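Local coordinates for protein group 1 truncated hemoglobin (Tetrahymena pyriformis, PDB 3AQ9) that binds heme and, through its iron, oxygen, and probably serves in oxygen transport and nitric oxide detoxification, at residues P22-K27 with K48-F53. The protein carries 1 engineered substitution. Numbering follows the deposited sequence.
Sequences PLFYKK and KQETDF. Engineered in segment 48-53: Glu50 (natural residue Gln). With HEM (protoporphyrin IX containing Fe), chain C.
Glu50 sets its CG anti to the backbone N (chi1 -171°), and a bend at the next torsion delivers its carboxylate to Tyr25 and Phe24 on helix 13-28. Glu50 is an engineered replacement of a natural glutamine, so its carboxylate illustrates the position rather than the native chemistry. OE1 lies at the edge of the Tyr25 ring, with ring and carboxylate planes 79° apart; its modelled approach to the phenol oxygen is too short to be trusted. OE2 turns to Phe24, 3.5 Å from CE2, and the planes stand 66° apart. That same Phe24 CE2 lies 3.7 Å above one face of the Tyr25 ring, near its rim, which probably restricts tilting of the phenol toward that side. Ile86 and Thr93 of helix 80-96 pack against Phe24, while Gln46 donates a hydrogen bond to Glu50 OE1 and a weak one reaches Tyr25 OH.

The phenol has one further task: Tyr25 OH is hydrogen-bonded at 3.0 Å to the water that ligates the heme iron at 2.2 Å. One turn further along helix 43-57, Phe53 CE2 sits 3.7 Å from heme CAC, with heme CBC at the ring edge, and Phe53 CB is 3.7 Å from heme CMD. With Phe53 reduced to an alanine, the heme vinyl would probably lose this packing and Tyr64 its edge-to-face partner.

Helices 13-28 and 43-57 correspond to B and E of the 2/2 globin fold, and Tyr25, Gln46 and the position of Glu50 probably correspond to B10, E7 and E11, whose hydrogen-bonding network is critical for the stability of bound oxygen in this distal heme pocket.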
loop_
_atom_site.group_PDB
_atom_site.type_symbol
_atom_site.label_atom_id
_atom_site.label_comp_id
_atom_site.label_asym_id
_atom_site.label_seq_id
_atom_site.Cartn_x
_atom_site.Cartn_y
_atom_site.Cartn_z
ATOM N N PRO A 22 -8.310 4.150 -0.956
ATOM C CA PRO A 22 -9.074 4.255 -2.243
ATOM C C PRO A 22 -8.459 5.285 -3.174
ATOM O O PRO A 22 -8.555 5.159 -4.406
ATOM C CB PRO A 22 -10.467 4.687 -1.835
ATOM C CG PRO A 22 -10.545 4.420 -0.329
ATOM C CD PRO A 22 -9.172 4.297 0.257
ATOM N N LEU A 23 -7.805 6.305 -2.585
ATOM C CA LEU A 23 -7.143 7.267 -3.506
ATOM C C LEU A 23 -5.930 6.611 -4.168
ATOM O O LEU A 23 -5.685 6.710 -5.398
ATOM C CB LEU A 23 -6.671 8.531 -2.761
ATOM C CG LEU A 23 -5.931 9.577 -3.621
ATOM C CD1 LEU A 23 -6.638 9.848 -5.050
ATOM C CD2 LEU A 23 -5.706 10.907 -2.737
ATOM N N PHE A 24 -5.188 5.835 -3.395
ATOM C CA PHE A 24 -4.060 5.113 -3.915
ATOM C C PHE A 24 -4.562 4.136 -4.967
ATOM O O PHE A 24 -3.974 4.079 -6.068
ATOM C CB PHE A 24 -3.468 4.368 -2.715
ATOM C CG PHE A 24 -2.584 3.172 -3.055
ATOM C CD1 PHE A 24 -1.276 3.392 -3.596
ATOM C CD2 PHE A 24 -3.025 1.870 -2.835
ATOM C CE1 PHE A 24 -0.475 2.267 -3.895
ATOM C CE2 PHE A 24 -2.180 0.747 -3.105
ATOM C CZ PHE A 24 -0.931 0.949 -3.616
ATOM N N TYR A 25 -5.656 3.406 -4.719
ATOM C CA TYR A 25 -6.141 2.544 -5.861
ATOM C C TYR A 25 -6.640 3.358 -7.047
ATOM O O TYR A 25 -6.569 2.829 -8.168
ATOM C CB TYR A 25 -7.209 1.528 -5.381
ATOM C CG TYR A 25 -6.433 0.337 -4.871
ATOM C CD1 TYR A 25 -6.419 -0.007 -3.521
ATOM C CD2 TYR A 25 -5.641 -0.387 -5.797
ATOM C CE1 TYR A 25 -5.565 -1.054 -3.077
ATOM C CE2 TYR A 25 -4.893 -1.397 -5.382
ATOM C CZ TYR A 25 -4.859 -1.723 -4.063
ATOM O OH TYR A 25 -3.995 -2.796 -3.899
ATOM N N LYS A 26 -7.242 4.550 -6.875
ATOM C CA LYS A 26 -7.592 5.320 -8.063
ATOM C C LYS A 26 -6.321 5.563 -8.895
ATOM O O LYS A 26 -6.374 5.524 -10.143
ATOM C CB LYS A 26 -8.224 6.688 -7.643
ATOM C CG LYS A 26 -8.554 7.634 -8.749
ATOM C CD LYS A 26 -9.006 8.932 -8.114
ATOM C CE LYS A 26 -9.627 10.036 -8.954
ATOM N NZ LYS A 26 -8.766 10.244 -10.083
ATOM N N LYS A 27 -5.187 5.814 -8.241
ATOM C CA LYS A 27 -3.979 6.090 -9.041
ATOM C C LYS A 27 -3.461 4.780 -9.595
ATOM O O LYS A 27 -3.071 4.725 -10.761
ATOM C CB LYS A 27 -2.890 6.679 -8.111
ATOM C CG LYS A 27 -3.357 8.143 -7.740
ATOM C CD LYS A 27 -2.162 8.727 -6.861
ATOM C CE LYS A 27 -2.595 10.140 -6.298
ATOM N NZ LYS A 27 -2.763 11.142 -7.354
ATOM N N LYS A 48 -10.225 -3.280 1.832
ATOM C CA LYS A 48 -10.300 -3.572 3.247
ATOM C C LYS A 48 -9.038 -4.300 3.768
ATOM O O LYS A 48 -8.421 -3.906 4.803
ATOM C CB LYS A 48 -11.442 -4.514 3.503
ATOM C CG LYS A 48 -11.712 -4.682 5.034
ATOM C CD LYS A 48 -11.283 -6.112 5.462
ATOM C CE LYS A 48 -12.163 -6.434 6.729
ATOM N NZ LYS A 48 -11.305 -6.005 7.908
ATOM N N GLN A 49 -8.579 -5.321 3.049
ATOM C CA GLN A 49 -7.363 -6.013 3.493
ATOM C C GLN A 49 -6.181 -5.095 3.534
ATOM O O GLN A 49 -5.317 -5.126 4.429
ATOM C CB GLN A 49 -7.041 -7.173 2.482
ATOM C CG GLN A 49 -8.069 -8.271 2.572
ATOM C CD GLN A 49 -8.105 -8.844 4.020
ATOM O OE1 GLN A 49 -7.128 -9.367 4.492
ATOM N NE2 GLN A 49 -9.159 -8.757 4.648
ATOM N N GLU A 50 -5.996 -4.329 2.470
ATOM C CA GLU A 50 -4.837 -3.439 2.404
ATOM C C GLU A 50 -4.897 -2.296 3.418
ATOM O O GLU A 50 -3.870 -1.890 3.999
ATOM C CB GLU A 50 -4.735 -2.937 0.946
ATOM C CG GLU A 50 -3.503 -2.192 0.674
ATOM C CD GLU A 50 -2.938 -2.583 -0.742
ATOM O OE1 GLU A 50 -3.705 -3.127 -1.685
ATOM O OE2 GLU A 50 -1.912 -2.001 -0.978
ATOM N N THR A 51 -6.083 -1.787 3.659
ATOM C CA THR A 51 -6.219 -0.797 4.776
ATOM C C THR A 51 -5.794 -1.514 6.094
ATOM O O THR A 51 -5.007 -0.945 6.878
ATOM C CB THR A 51 -7.637 -0.309 4.929
ATOM O OG1 THR A 51 -8.055 0.347 3.690
ATOM C CG2 THR A 51 -7.759 0.733 6.096
ATOM N N ASP A 52 -6.277 -2.734 6.324
ATOM C CA ASP A 52 -5.845 -3.396 7.612
ATOM C C ASP A 52 -4.328 -3.612 7.587
ATOM O O ASP A 52 -3.676 -3.499 8.635
ATOM C CB ASP A 52 -6.472 -4.800 7.722
ATOM C CG ASP A 52 -7.989 -4.754 8.009
ATOM O OD1 ASP A 52 -8.666 -5.806 7.864
ATOM O OD2 ASP A 52 -8.531 -3.711 8.460
ATOM N N PHE A 53 -3.790 -4.010 6.453
ATOM C CA PHE A 53 -2.349 -4.323 6.398
ATOM C C PHE A 53 -1.475 -3.070 6.631
ATOM O O PHE A 53 -0.578 -3.058 7.476
ATOM C CB PHE A 53 -1.952 -4.906 5.018
ATOM C CG PHE A 53 -0.550 -5.415 5.020
ATOM C CD1 PHE A 53 -0.258 -6.531 5.768
ATOM C CD2 PHE A 53 0.451 -4.815 4.196
ATOM C CE1 PHE A 53 1.073 -7.097 5.767
ATOM C CE2 PHE A 53 1.749 -5.333 4.207
ATOM C CZ PHE A 53 2.079 -6.494 4.979
HETATM C CHA HEM C . -2.915 -8.840 -2.722
HETATM C CHB HEM C . -0.995 -6.715 -6.712
HETATM C CHC HEM C . 2.437 -4.712 -3.982
HETATM C CHD HEM C . -0.380 -5.625 -0.072
HETATM C C1A HEM C . -2.681 -8.437 -4.026
HETATM C C2A HEM C . -3.417 -8.893 -5.216
HETATM C C3A HEM C . -2.915 -8.283 -6.268
HETATM C C4A HEM C . -1.800 -7.460 -5.855
HETATM C CMA HEM C . -3.306 -8.348 -7.754
HETATM C CAA HEM C . -4.704 -9.808 -5.133
HETATM C CBA HEM C . -4.927 -11.149 -5.866
HETATM C CGA HEM C . -6.561 -11.209 -5.654
HETATM O O1A HEM C . -7.007 -11.554 -4.500
HETATM O O2A HEM C . -7.383 -10.549 -6.399
HETATM C C1B HEM C . 0.180 -6.049 -6.261
HETATM C C2B HEM C . 1.141 -5.520 -7.216
HETATM C C3B HEM C . 2.143 -5.055 -6.453
HETATM C C4B HEM C . 1.723 -5.242 -5.089
HETATM C CMB HEM C . 1.084 -5.538 -8.742
HETATM C CAB HEM C . 3.440 -4.441 -6.997
HETATM C CBB HEM C . 4.516 -4.902 -6.377
HETATM C C1C HEM C . 1.920 -4.722 -2.675
HETATM C C2C HEM C . 2.474 -3.978 -1.570
HETATM C C3C HEM C . 1.658 -4.237 -0.529
HETATM C C4C HEM C . 0.603 -5.117 -0.935
HETATM C CMC HEM C . 3.745 -3.037 -1.678
HETATM C CAC HEM C . 1.705 -3.667 0.938
HETATM C CBC HEM C . 2.801 -3.072 1.404
HETATM C C1D HEM C . -1.297 -6.604 -0.476
HETATM C C2D HEM C . -2.265 -7.148 0.439
HETATM C C3D HEM C . -2.991 -8.113 -0.356
HETATM C C4D HEM C . -2.399 -8.052 -1.652
HETATM C CMD HEM C . -2.520 -6.864 1.927
HETATM C CAD HEM C . -4.143 -8.962 0.110
HETATM C CBD HEM C . -3.755 -10.235 0.731
HETATM C CGD HEM C . -5.028 -10.919 1.280
HETATM O O1D HEM C . -4.912 -11.813 2.114
HETATM O O2D HEM C . -6.147 -10.740 0.633
HETATM N NA HEM C . -1.705 -7.573 -4.498
HETATM N NB HEM C . 0.474 -5.943 -4.889
HETATM N NC HEM C . 0.811 -5.408 -2.277
HETATM N ND HEM C . -1.385 -7.096 -1.806
HETATM FE FE HEM C . -0.436 -6.536 -3.379
HETATM O O HOH W 1 -1.734 -4.758 -3.483
#